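Long-range contact in bifunctional endomannanase/endoglucanase (Caldanaerobius polysaccharolyticus, PDB 3W0K), which probably hydrolyses beta-linked polysaccharides such as mannan and cellulose, as a bifunctional endo-acting glycoside hydrolase of family 5: residues A[248-259]-A[281-291]. Numbering follows the deposited sequence.
Sequences QQKGVNVHIGEF and YKEFEWGYSLW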
loop_
_atom_site.group_PDB
_atom_site.type_symbol
_atom_site.label_atom_id
_atom_site.label_comp_id
_atom_site.label_asym_id
_atom_site.label_seq_id
_atom_site.Cartn_x
_atom_site.Cartn_y
_atom_site.Cartn_z
ATOM N N GLN A 248 3.316 17.459 -5.613
ATOM C CA GLN A 248 2.165 17.392 -6.509
ATOM C C GLN A 248 2.016 18.700 -7.283
ATOM O O GLN A 248 1.609 18.700 -8.447
ATOM C CB GLN A 248 0.888 17.101 -5.719
ATOM C CG GLN A 248 -0.354 16.934 -6.582
ATOM C CD GLN A 248 -1.633 16.914 -5.772
ATOM O OE1 GLN A 248 -1.635 17.241 -4.587
ATOM N NE2 GLN A 248 -2.734 16.529 -6.410
ATOM N N GLN A 249 2.348 19.811 -6.629
ATOM C CA GLN A 249 2.274 21.132 -7.247
ATOM C C GLN A 249 3.342 21.264 -8.331
ATOM O O GLN A 249 3.205 22.063 -9.257
ATOM C CB GLN A 249 2.454 22.219 -6.191
ATOM N N LYS A 250 4.402 20.469 -8.204
ATOM C CA LYS A 250 5.505 20.468 -9.162
ATOM C C LYS A 250 5.237 19.538 -10.347
ATOM O O LYS A 250 6.074 19.410 -11.242
ATOM C CB LYS A 250 6.803 20.078 -8.466
ATOM N N GLY A 251 4.081 18.877 -10.337
ATOM C CA GLY A 251 3.724 17.980 -11.424
ATOM C C GLY A 251 3.784 16.494 -11.114
ATOM O O GLY A 251 3.478 15.670 -11.976
ATOM N N VAL A 252 4.175 16.148 -9.891
ATOM C CA VAL A 252 4.272 14.748 -9.482
ATOM C C VAL A 252 2.902 14.159 -9.152
ATOM O O VAL A 252 2.074 14.807 -8.510
ATOM C CB VAL A 252 5.195 14.587 -8.252
ATOM C CG1 VAL A 252 5.215 13.135 -7.783
ATOM C CG2 VAL A 252 6.602 15.055 -8.588
ATOM N N ASN A 253 2.665 12.937 -9.621
ATOM C CA ASN A 253 1.414 12.237 -9.361
ATOM C C ASN A 253 1.524 11.540 -8.009
ATOM O O ASN A 253 2.460 10.772 -7.774
ATOM C CB ASN A 253 1.134 11.214 -10.464
ATOM C CG ASN A 253 0.844 11.866 -11.803
ATOM O OD1 ASN A 253 -0.180 12.529 -11.974
ATOM N ND2 ASN A 253 1.748 11.684 -12.760
ATOM N N VAL A 254 0.588 11.842 -7.117
ATOM C CA VAL A 254 0.574 11.264 -5.774
ATOM C C VAL A 254 -0.680 10.424 -5.552
ATOM O O VAL A 254 -1.746 10.731 -6.081
ATOM C CB VAL A 254 0.647 12.382 -4.693
ATOM C CG1 VAL A 254 0.500 11.797 -3.288
ATOM C CG2 VAL A 254 1.966 13.140 -4.811
ATOM N N HIS A 255 -0.539 9.354 -4.774
ATOM C CA HIS A 255 -1.655 8.467 -4.459
ATOM C C HIS A 255 -1.439 7.894 -3.061
ATOM O O HIS A 255 -0.303 7.793 -2.601
ATOM C CB HIS A 255 -1.733 7.324 -5.476
ATOM C CG HIS A 255 -2.939 6.451 -5.311
ATOM N ND1 HIS A 255 -2.922 5.288 -4.571
ATOM C CD2 HIS A 255 -4.202 6.580 -5.780
ATOM C CE1 HIS A 255 -4.124 4.738 -4.592
ATOM N NE2 HIS A 255 -4.920 5.504 -5.318
ATOM N N ILE A 256 -2.528 7.559 -2.373
ATOM C CA ILE A 256 -2.438 6.975 -1.034
ATOM C C ILE A 256 -2.628 5.461 -1.177
ATOM O O ILE A 256 -3.756 4.968 -1.257
ATOM C CB ILE A 256 -3.499 7.580 -0.078
ATOM C CG1 ILE A 256 -3.283 9.092 0.063
ATOM C CG2 ILE A 256 -3.435 6.904 1.291
ATOM C CD1 ILE A 256 -1.950 9.486 0.694
ATOM N N GLY A 257 -1.505 4.747 -1.236
ATOM C CA GLY A 257 -1.512 3.300 -1.411
ATOM C C GLY A 257 -2.155 2.491 -0.306
ATOM O O GLY A 257 -2.650 1.385 -0.552
ATOM N N GLU A 258 -2.071 2.999 0.920
ATOM C CA GLU A 258 -2.672 2.355 2.083
ATOM C C GLU A 258 -3.083 3.416 3.081
ATOM O O GLU A 258 -2.401 4.430 3.241
ATOM C CB GLU A 258 -1.684 1.473 2.843
ATOM C CG GLU A 258 -1.041 0.312 2.119
ATOM C CD GLU A 258 -0.075 -0.439 3.024
ATOM O OE1 GLU A 258 -0.192 -0.338 4.268
ATOM O OE2 GLU A 258 0.808 -1.145 2.494
ATOM N N PHE A 259 -4.196 3.158 3.755
ATOM C CA PHE A 259 -4.682 4.019 4.824
ATOM C C PHE A 259 -5.747 3.255 5.588
ATOM O O PHE A 259 -6.234 2.218 5.129
ATOM C CB PHE A 259 -5.200 5.383 4.318
ATOM C CG PHE A 259 -6.616 5.371 3.810
ATOM C CD1 PHE A 259 -7.622 6.029 4.516
ATOM C CD2 PHE A 259 -6.937 4.754 2.607
ATOM C CE1 PHE A 259 -8.928 6.075 4.026
ATOM C CE2 PHE A 259 -8.239 4.793 2.107
ATOM C CZ PHE A 259 -9.237 5.456 2.818
ATOM N N TYR A 281 -8.075 14.279 1.263
ATOM C CA TYR A 281 -7.819 13.589 0.001
ATOM C C TYR A 281 -8.711 14.143 -1.110
ATOM O O TYR A 281 -8.268 14.292 -2.247
ATOM C CB TYR A 281 -8.032 12.077 0.144
ATOM C CG TYR A 281 -7.097 11.399 1.125
ATOM C CD1 TYR A 281 -5.913 12.013 1.547
ATOM C CD2 TYR A 281 -7.410 10.148 1.649
ATOM C CE1 TYR A 281 -5.070 11.394 2.472
ATOM C CE2 TYR A 281 -6.577 9.520 2.568
ATOM C CZ TYR A 281 -5.412 10.147 2.977
ATOM O OH TYR A 281 -4.609 9.524 3.903
ATOM N N LYS A 282 -9.953 14.480 -0.766
ATOM C CA LYS A 282 -10.888 15.040 -1.737
ATOM C C LYS A 282 -10.405 16.418 -2.185
ATOM O O LYS A 282 -10.394 16.725 -3.379
ATOM C CB LYS A 282 -12.291 15.155 -1.136
ATOM C CG LYS A 282 -13.344 15.579 -2.151
ATOM C CD LYS A 282 -14.723 15.652 -1.532
ATOM C CE LYS A 282 -15.775 15.944 -2.589
ATOM N NZ LYS A 282 -17.141 16.009 -2.004
ATOM N N GLU A 283 -9.976 17.228 -1.221
ATOM C CA GLU A 283 -9.474 18.572 -1.502
ATOM C C GLU A 283 -8.220 18.524 -2.374
ATOM O O GLU A 283 -8.073 19.309 -3.314
ATOM C CB GLU A 283 -9.160 19.300 -0.192
ATOM C CG GLU A 283 -8.609 20.709 -0.381
ATOM C CD GLU A 283 -8.222 21.375 0.924
ATOM O OE1 GLU A 283 -8.905 21.146 1.943
ATOM O OE2 GLU A 283 -7.232 22.134 0.928
ATOM N N PHE A 284 -7.331 17.583 -2.060
ATOM C CA PHE A 284 -6.077 17.408 -2.791
ATOM C C PHE A 284 -6.287 16.678 -4.113
ATOM O O PHE A 284 -5.400 16.671 -4.971
ATOM C CB PHE A 284 -5.078 16.592 -1.958
ATOM C CG PHE A 284 -4.675 17.229 -0.652
ATOM C CD1 PHE A 284 -4.922 18.576 -0.392
ATOM C CD2 PHE A 284 -4.027 16.471 0.317
ATOM C CE1 PHE A 284 -4.525 19.153 0.812
ATOM C CE2 PHE A 284 -3.626 17.037 1.522
ATOM C CZ PHE A 284 -3.877 18.383 1.770
ATOM N N GLU A 285 -7.460 16.062 -4.262
ATOM C CA GLU A 285 -7.817 15.282 -5.444
ATOM C C GLU A 285 -6.916 14.050 -5.543
ATOM O O GLU A 285 -6.392 13.718 -6.608
ATOM C CB GLU A 285 -7.752 16.128 -6.720
ATOM C CG GLU A 285 -8.813 17.224 -6.774
ATOM C CD GLU A 285 -8.871 17.942 -8.113
ATOM O OE1 GLU A 285 -8.286 17.446 -9.099
ATOM O OE2 GLU A 285 -9.518 19.011 -8.180
ATOM N N TRP A 286 -6.733 13.392 -4.403
ATOM C CA TRP A 286 -5.911 12.193 -4.315
ATOM C C TRP A 286 -6.756 10.934 -4.255
ATOM O O TRP A 286 -7.788 10.894 -3.578
ATOM C CB TRP A 286 -5.068 12.203 -3.042
ATOM C CG TRP A 286 -3.942 13.179 -2.992
ATOM C CD1 TRP A 286 -3.524 14.021 -3.980
ATOM C CD2 TRP A 286 -3.069 13.396 -1.879
ATOM N NE1 TRP A 286 -2.440 14.752 -3.549
ATOM C CE2 TRP A 286 -2.142 14.388 -2.262
ATOM C CE3 TRP A 286 -2.982 12.847 -0.591
ATOM C CZ2 TRP A 286 -1.136 14.844 -1.403
ATOM C CZ3 TRP A 286 -1.983 13.301 0.265
ATOM C CH2 TRP A 286 -1.072 14.291 -0.148
ATOM N N GLY A 287 -6.285 9.897 -4.937
ATOM C CA GLY A 287 -6.956 8.614 -4.896
ATOM C C GLY A 287 -6.465 7.941 -3.625
ATOM O O GLY A 287 -5.427 8.324 -3.070
ATOM N N TYR A 288 -7.188 6.931 -3.162
ATOM C CA TYR A 288 -6.809 6.236 -1.936
ATOM C C TYR A 288 -7.273 4.789 -1.915
ATOM O O TYR A 288 -8.288 4.444 -2.517
ATOM C CB TYR A 288 -7.340 6.992 -0.708
ATOM C CG TYR A 288 -8.772 7.474 -0.832
ATOM C CD1 TYR A 288 -9.842 6.621 -0.575
ATOM C CD2 TYR A 288 -9.050 8.793 -1.187
ATOM C CE1 TYR A 288 -11.161 7.069 -0.668
ATOM C CE2 TYR A 288 -10.365 9.254 -1.281
ATOM C CZ TYR A 288 -11.411 8.386 -1.020
ATOM O OH TYR A 288 -12.707 8.839 -1.101
ATOM N N SER A 289 -6.510 3.948 -1.220
ATOM C CA SER A 289 -6.804 2.523 -1.115
ATOM C C SER A 289 -6.743 2.074 0.345
ATOM O O SER A 289 -5.697 2.174 0.986
ATOM C CB SER A 289 -5.791 1.733 -1.952
ATOM O OG SER A 289 -6.086 0.349 -1.967
ATOM N N LEU A 290 -7.871 1.597 0.867
ATOM C CA LEU A 290 -7.955 1.137 2.254
ATOM C C LEU A 290 -7.149 -0.156 2.411
ATOM O O LEU A 290 -7.116 -0.985 1.495
ATOM C CB LEU A 290 -9.422 0.912 2.642
ATOM C CG LEU A 290 -9.769 0.962 4.132
ATOM C CD1 LEU A 290 -9.583 2.373 4.674
ATOM C CD2 LEU A 290 -11.202 0.511 4.334
ATOM N N TRP A 291 -6.506 -0.332 3.563
ATOM C CA TRP A 291 -5.683 -1.521 3.785
ATOM C C TRP A 291 -6.426 -2.856 3.682
ATOM O O TRP A 291 -5.889 -3.817 3.137
ATOM C CB TRP A 291 -4.904 -1.422 5.101
ATOM C CG TRP A 291 -4.090 -2.654 5.387
ATOM C CD1 TRP A 291 -4.172 -3.447 6.492
ATOM C CD2 TRP A 291 -3.114 -3.263 4.527
ATOM N NE1 TRP A 291 -3.315 -4.519 6.374
ATOM C CE2 TRP A 291 -2.656 -4.428 5.177
ATOM C CE3 TRP A 291 -2.588 -2.939 3.268
ATOM C CZ2 TRP A 291 -1.694 -5.274 4.610
ATOM C CZ3 TRP A 291 -1.631 -3.782 2.703
ATOM C CH2 TRP A 291 -1.196 -4.935 3.376
HETATM O O HOH W 1 -4.249 10.187 -6.864
#
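The F259 ring is packed on both faces within the tight half of this contact: L290 CD1 makes a CH-pi contact 3.7 Å from its centroid, and Y281 turns the edge of its ring toward the opposite face in a T-shaped pair, planes at 84°. The F259 CG sits between backbone N and carbonyl carbon (chi1 83°), which brings the ring over against strand 287-290, where Y288 meets it obliquely and completes an aromatic cluster. I256 packs next to it, CG1 over the face of the Y281 ring and CD1 3.7 Å from W286 CE3. These contacts join strands 254-259 and 287-290, the seventh and eighth of the parallel TIM barrel, to helix 267-284, the crossover helix of this beta-alpha-beta unit. G287 O accepts from I256 N, and I256 O from S289 N at 2.9 Å. At the C-terminal end of the strands E258 runs alongside W291, OE1 over one indole face toward its rim; salt bridges to R40 and R196 and a hydrogen bond to Y198 hold the carboxylate, and OE2 also bonds a Tris molecule, probably from the crystallisation liquor, which may mark the sugar-binding pocket. Toward the partly exposed end, strand pairing gives way to one water linking V254 O to G287 N, and to the Q248 amide. Its NE2 donates almost straight (173°) to F284 O, while W286 NE1 reaches Q248 OE1 at 2.8 Å from above the carbonyl plane. V254 CG1 covers the face of W286 opposite F284.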